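Local coordinates for protein MGS-MChE2 (Uncultured bacterium, PDB 5JD6) that probably hydrolyses carboxylic esters as an alpha/beta hydrolase recovered from the metagenome of lagoon sediments, at residues A[57-62]-A[66-71]; A[85-90]-A[99-104]. All blocks are in the same frame, centred on the assembly; numbering follows the deposited sequence.

In the fold
The two contacts follow one another along the chain, with centres about 16 Å apart. Contact 1 sets the loop between strand 47-52 and helix 66-80 against the start of that helix; contact 2 joins strand 85-91 of the central sheet to the last turn of helix 92-103. They meet where the two helices pack: V66 CG1 lies 3.6 Å from L99 CD2, and R71 NH1 lies 3.6 Å from M103 CE. G89 in contact 2 belongs to a GxSxG sequence with the geometry of a nucleophile elbow, where S91, H231 and D203 are consistent with a catalytic triad. F69 of contact 1 lies near that elbow without touching it.

Contact 1 of 2, residues A[57-62]-A[66-71]; sequences YSMSLL and VGTFAR
Across the contact M59, in irregular chain, faces T68 in the first turns of helix 66-80, with 8.6 Å between M59 CA and T68 CA. M59 sits at the centre of an inverse gamma turn and its side chain leaves the loop toward the helix. T68 answers with its methyl branch: chi1 of -67° puts OG1 beside the backbone N and leaves CG2 anti to it, and T68 CG2 lies against the M59 CG methylene at 4.0 Å. Threonine suits the place because its two branches do different work. While CG2 meets the methionine, OG1 turns back to K63 O and S65 OG, so the buried hydroxyl is satisfied at the start of the helix. F69 slides past M59 in the opposite direction and offers a ring edge, with CE1 4.2 Å from M59 CG and the methylene near the ring plane.

Segment 57-62 belongs to the loop that follows strand 47-52 of the alpha/beta hydrolase sheet, and the contact folds this loop back on the helix it leads into. The one CG methylene of M59 meets both the T68 methyl and the F69 edge, a place that an unbranched, apolar chain suits. The loop is shaped locally by an ST turn, in which L62 N donates to S60 OG over 2.7 Å at a bent 135°. On the helix, F69 has further apolar neighbours: its ring also touches L56 of the loop, I96 of helix 92-103 and I175 of helix 169-181.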
loop_
_atom_site.group_PDB
_atom_site.type_symbol
_atom_site.label_atom_id
_atom_site.label_comp_id
_atom_site.label_asym_id
_atom_site.label_seq_id
_atom_site.Cartn_x
_atom_site.Cartn_y
_atom_site.Cartn_z
ATOM N N TYR A 57 9.627 -9.671 7.649
ATOM C CA TYR A 57 10.776 -10.540 7.888
ATOM C C TYR A 57 10.787 -11.170 9.276
ATOM O O TYR A 57 11.839 -11.590 9.758
ATOM C CB TYR A 57 12.079 -9.764 7.693
ATOM C CG TYR A 57 12.237 -9.130 6.333
ATOM C CD1 TYR A 57 12.328 -9.911 5.187
ATOM C CD2 TYR A 57 12.314 -7.750 6.194
ATOM C CE1 TYR A 57 12.483 -9.335 3.940
ATOM C CE2 TYR A 57 12.468 -7.165 4.951
ATOM C CZ TYR A 57 12.552 -7.963 3.828
ATOM O OH TYR A 57 12.705 -7.389 2.587
ATOM N N SER A 58 9.626 -11.240 9.917
ATOM C CA SER A 58 9.563 -11.778 11.269
ATOM C C SER A 58 8.665 -13.018 11.406
ATOM O O SER A 58 8.655 -13.640 12.468
ATOM C CB SER A 58 9.090 -10.694 12.240
ATOM O OG SER A 58 7.699 -10.480 12.117
ATOM N N MET A 59 7.929 -13.302 10.355
ATOM C CA MET A 59 6.846 -14.244 10.338
ATOM C C MET A 59 7.222 -15.679 10.336
ATOM O O MET A 59 6.965 -16.430 9.415
ATOM C CB MET A 59 5.976 -13.955 9.098
ATOM C CG MET A 59 4.839 -12.994 9.306
ATOM S SD MET A 59 4.098 -13.351 10.869
ATOM C CE MET A 59 2.631 -14.222 10.405
ATOM N N SER A 60 7.886 -16.077 11.387
ATOM C CA SER A 60 8.253 -17.461 11.527
ATOM C C SER A 60 9.256 -17.675 10.462
ATOM O O SER A 60 9.550 -16.784 9.666
ATOM C CB SER A 60 7.038 -18.374 11.290
ATOM O OG SER A 60 7.276 -19.472 10.413
ATOM N N LEU A 61 9.771 -18.893 10.445
ATOM C CA LEU A 61 10.715 -19.260 9.432
ATOM C C LEU A 61 9.939 -19.281 8.115
ATOM O O LEU A 61 10.433 -18.816 7.099
ATOM C CB LEU A 61 11.366 -20.607 9.764
ATOM C CG LEU A 61 12.623 -20.581 10.636
ATOM C CD1 LEU A 61 13.795 -21.300 9.979
ATOM C CD2 LEU A 61 13.023 -19.188 11.097
ATOM N N LEU A 62 8.724 -19.829 8.139
ATOM C CA LEU A 62 7.966 -19.887 6.912
ATOM C C LEU A 62 6.446 -19.864 6.776
ATOM O O LEU A 62 5.820 -20.739 6.195
ATOM C CB LEU A 62 8.620 -20.843 5.933
ATOM C CG LEU A 62 9.513 -20.181 4.876
ATOM C CD1 LEU A 62 9.224 -18.699 4.666
ATOM C CD2 LEU A 62 10.998 -20.449 5.032
ATOM N N VAL A 66 2.173 -13.319 0.957
ATOM C CA VAL A 66 1.345 -12.140 0.745
ATOM C C VAL A 66 -0.004 -12.318 1.438
ATOM O O VAL A 66 -0.579 -11.361 1.963
ATOM C CB VAL A 66 1.150 -11.864 -0.760
ATOM C CG1 VAL A 66 0.218 -10.687 -0.986
ATOM C CG2 VAL A 66 2.495 -11.603 -1.414
ATOM N N GLY A 67 -0.493 -13.555 1.457
ATOM C CA GLY A 67 -1.734 -13.881 2.135
ATOM C C GLY A 67 -1.662 -13.644 3.631
ATOM O O GLY A 67 -2.630 -13.194 4.244
ATOM N N THR A 68 -0.507 -13.945 4.219
ATOM C CA THR A 68 -0.289 -13.736 5.647
ATOM C C THR A 68 -0.296 -12.251 6.001
ATOM O O THR A 68 -0.901 -11.840 6.993
ATOM C CB THR A 68 1.043 -14.357 6.106
ATOM O OG1 THR A 68 0.964 -15.785 6.009
ATOM C CG2 THR A 68 1.348 -13.973 7.545
ATOM N N PHE A 69 0.377 -11.450 5.181
ATOM C CA PHE A 69 0.441 -10.010 5.401
ATOM C C PHE A 69 -0.945 -9.384 5.282
ATOM O O PHE A 69 -1.292 -8.475 6.037
ATOM C CB PHE A 69 1.405 -9.360 4.409
ATOM C CG PHE A 69 2.797 -9.926 4.456
ATOM C CD1 PHE A 69 3.349 -10.342 5.656
ATOM C CD2 PHE A 69 3.549 -10.049 3.299
ATOM C CE1 PHE A 69 4.629 -10.866 5.703
ATOM C CE2 PHE A 69 4.828 -10.573 3.338
ATOM C CZ PHE A 69 5.369 -10.982 4.543
ATOM N N ALA A 70 -1.733 -9.881 4.334
ATOM C CA ALA A 70 -3.100 -9.409 4.141
ATOM C C ALA A 70 -3.958 -9.699 5.368
ATOM O O ALA A 70 -4.719 -8.843 5.819
ATOM C CB ALA A 70 -3.714 -10.048 2.903
ATOM N N ARG A 71 -3.831 -10.910 5.903
ATOM C CA ARG A 71 -4.569 -11.292 7.104
ATOM C C ARG A 71 -4.075 -10.518 8.324
ATOM O O ARG A 71 -4.838 -10.257 9.254
ATOM C CB ARG A 71 -4.459 -12.800 7.348
ATOM C CG ARG A 71 -5.336 -13.636 6.426
ATOM C CD ARG A 71 -5.309 -15.109 6.807
ATOM N NE ARG A 71 -4.044 -15.744 6.451
ATOM C CZ ARG A 71 -3.801 -16.314 5.275
ATOM N NH1 ARG A 71 -4.738 -16.328 4.336
ATOM N NH2 ARG A 71 -2.620 -16.867 5.036
#

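Contact 2 of 2, residues A[85-90]-A[99-104]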
loop_
_atom_site.group_PDB
_atom_site.type_symbol
_atom_site.label_atom_id
_atom_site.label_comp_id
_atom_site.label_asym_id
_atom_site.label_seq_id
_atom_site.Cartn_x
_atom_site.Cartn_y
_atom_site.Cartn_z
ATOM N N VAL A 85 -12.242 0.901 6.206
ATOM C CA VAL A 85 -11.111 1.816 6.107
ATOM C C VAL A 85 -10.785 2.144 4.658
ATOM O O VAL A 85 -11.339 1.551 3.732
ATOM C CB VAL A 85 -9.840 1.235 6.767
ATOM C CG1 VAL A 85 -10.021 1.111 8.270
ATOM C CG2 VAL A 85 -9.483 -0.107 6.143
ATOM N N ILE A 86 -9.880 3.097 4.469
ATOM C CA ILE A 86 -9.334 3.385 3.154
ATOM C C ILE A 86 -7.911 2.843 3.076
ATOM O O ILE A 86 -7.060 3.201 3.890
ATOM C CB ILE A 86 -9.337 4.895 2.848
ATOM C CG1 ILE A 86 -10.772 5.419 2.792
ATOM C CG2 ILE A 86 -8.620 5.173 1.537
ATOM C CD1 ILE A 86 -10.873 6.900 2.495
ATOM N N LEU A 87 -7.662 1.968 2.107
ATOM C CA LEU A 87 -6.344 1.365 1.944
ATOM C C LEU A 87 -5.504 2.086 0.895
ATOM O O LEU A 87 -5.927 2.259 -0.251
ATOM C CB LEU A 87 -6.468 -0.112 1.568
ATOM C CG LEU A 87 -6.993 -1.063 2.643
ATOM C CD1 LEU A 87 -6.892 -2.500 2.159
ATOM C CD2 LEU A 87 -6.234 -0.878 3.947
ATOM N N LEU A 88 -4.309 2.498 1.301
ATOM C CA LEU A 88 -3.349 3.117 0.399
ATOM C C LEU A 88 -2.087 2.264 0.361
ATOM O O LEU A 88 -1.467 2.012 1.394
ATOM C CB LEU A 88 -3.038 4.549 0.847
ATOM C CG LEU A 88 -1.897 5.319 0.173
ATOM C CD1 LEU A 88 -1.979 5.235 -1.341
ATOM C CD2 LEU A 88 -1.915 6.770 0.626
ATOM N N GLY A 89 -1.712 1.810 -0.831
ATOM C CA GLY A 89 -0.597 0.892 -0.964
ATOM C C GLY A 89 0.404 1.244 -2.047
ATOM O O GLY A 89 0.040 1.737 -3.114
ATOM N N ASN A 90 1.674 0.979 -1.760
ATOM C CA ASN A 90 2.760 1.198 -2.708
ATOM C C ASN A 90 3.658 -0.030 -2.806
ATOM O O ASN A 90 3.899 -0.703 -1.803
ATOM C CB ASN A 90 3.582 2.420 -2.299
ATOM C CG ASN A 90 4.915 2.497 -3.018
ATOM O OD1 ASN A 90 5.964 2.240 -2.429
ATOM N ND2 ASN A 90 4.879 2.849 -4.298
ATOM N N LEU A 99 -4.885 -7.707 -2.268
ATOM C CA LEU A 99 -5.287 -9.023 -1.791
ATOM C C LEU A 99 -6.256 -8.902 -0.622
ATOM O O LEU A 99 -7.207 -9.676 -0.512
ATOM C CB LEU A 99 -4.065 -9.848 -1.383
ATOM C CG LEU A 99 -4.362 -11.294 -0.977
ATOM C CD1 LEU A 99 -5.190 -11.995 -2.042
ATOM C CD2 LEU A 99 -3.075 -12.055 -0.720
ATOM N N ALA A 100 -6.016 -7.922 0.242
ATOM C CA ALA A 100 -6.886 -7.678 1.386
ATOM C C ALA A 100 -8.282 -7.253 0.937
ATOM O O ALA A 100 -9.282 -7.676 1.516
ATOM C CB ALA A 100 -6.281 -6.626 2.296
ATOM N N THR A 101 -8.342 -6.417 -0.096
ATOM C CA THR A 101 -9.619 -5.978 -0.651
ATOM C C THR A 101 -10.350 -7.140 -1.319
ATOM O O THR A 101 -11.580 -7.181 -1.348
ATOM C CB THR A 101 -9.434 -4.842 -1.674
ATOM O OG1 THR A 101 -8.496 -5.249 -2.675
ATOM C CG2 THR A 101 -8.914 -3.589 -0.993
ATOM N N LYS A 102 -9.583 -8.083 -1.857
ATOM C CA LYS A 102 -10.148 -9.285 -2.456
ATOM C C LYS A 102 -10.692 -10.229 -1.387
ATOM O O LYS A 102 -11.797 -10.759 -1.513
ATOM C CB LYS A 102 -9.097 -10.007 -3.301
ATOM C CG LYS A 102 -9.490 -11.418 -3.700
ATOM C CD LYS A 102 -8.285 -12.210 -4.177
ATOM C CE LYS A 102 -8.557 -13.705 -4.133
ATOM N NZ LYS A 102 -7.298 -14.501 -4.117
ATOM N N MET A 103 -9.908 -10.433 -0.333
ATOM C CA MET A 103 -10.284 -11.346 0.741
ATOM C C MET A 103 -11.344 -10.747 1.659
ATOM O O MET A 103 -12.265 -11.440 2.086
ATOM C CB MET A 103 -9.051 -11.741 1.556
ATOM C CG MET A 103 -7.993 -12.483 0.756
ATOM S SD MET A 103 -6.502 -12.833 1.711
ATOM C CE MET A 103 -7.140 -13.981 2.928
ATOM N N PHE A 104 -11.210 -9.458 1.961
ATOM C CA PHE A 104 -12.122 -8.797 2.890
ATOM C C PHE A 104 -12.636 -7.468 2.339
ATOM O O PHE A 104 -12.247 -6.404 2.819
ATOM C CB PHE A 104 -11.428 -8.573 4.235
ATOM C CG PHE A 104 -10.493 -9.683 4.624
ATOM C CD1 PHE A 104 -10.985 -10.898 5.074
ATOM C CD2 PHE A 104 -9.120 -9.512 4.536
ATOM C CE1 PHE A 104 -10.126 -11.923 5.428
ATOM C CE2 PHE A 104 -8.256 -10.533 4.890
ATOM C CZ PHE A 104 -8.760 -11.739 5.336
#
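Apolar packing makes the contact between strand 85-91 and helix 92-103, and L87 supplies the strand's whole share. The branch of L87 that does the touching is CD1. This methyl lies 3.9 Å from T101 CG2 and 4.2 Å from A100 CB, so one carbon meets two successive residues of the helix. L87 and T101 pass alongside one another in opposite directions, whereas A100 brings its CB methyl, directed toward the strand. The small alanine suits a helix face that lies close to the sheet, and leucine is long enough for its CD1 to reach the helix from the strand. L87 CA and T101 CA, the closest pair of CA atoms across the contact, are 8.4 Å apart, which leaves the side chains to bridge the gap.

Hydrogen bonding stays within each element or runs to its neighbours. T101 OG1 is turned back along its own helix to L98 O and A97 O, and its methyl is thereby left for the leucine; a buried hydroxyl is satisfied without leaving the helix. The last turn is closed by M103 N to L99 O at 2.8 Å and F104 N to A100 O at 2.7 Å, and F104 is the first residue to leave helical backbone angles. In the sheet, the backbone of L87 is hydrogen-bonded to A110 of strand 108-113.

V108 touches both L87 and T101 from strand 108-113, so the contact lies inside the right-handed beta-alpha-beta crossover of strand 85-91, helix 92-103 and strand 108-113, the unit that in alpha/beta hydrolases carries the nucleophile elbow, here consistent with G89, S91 and G93.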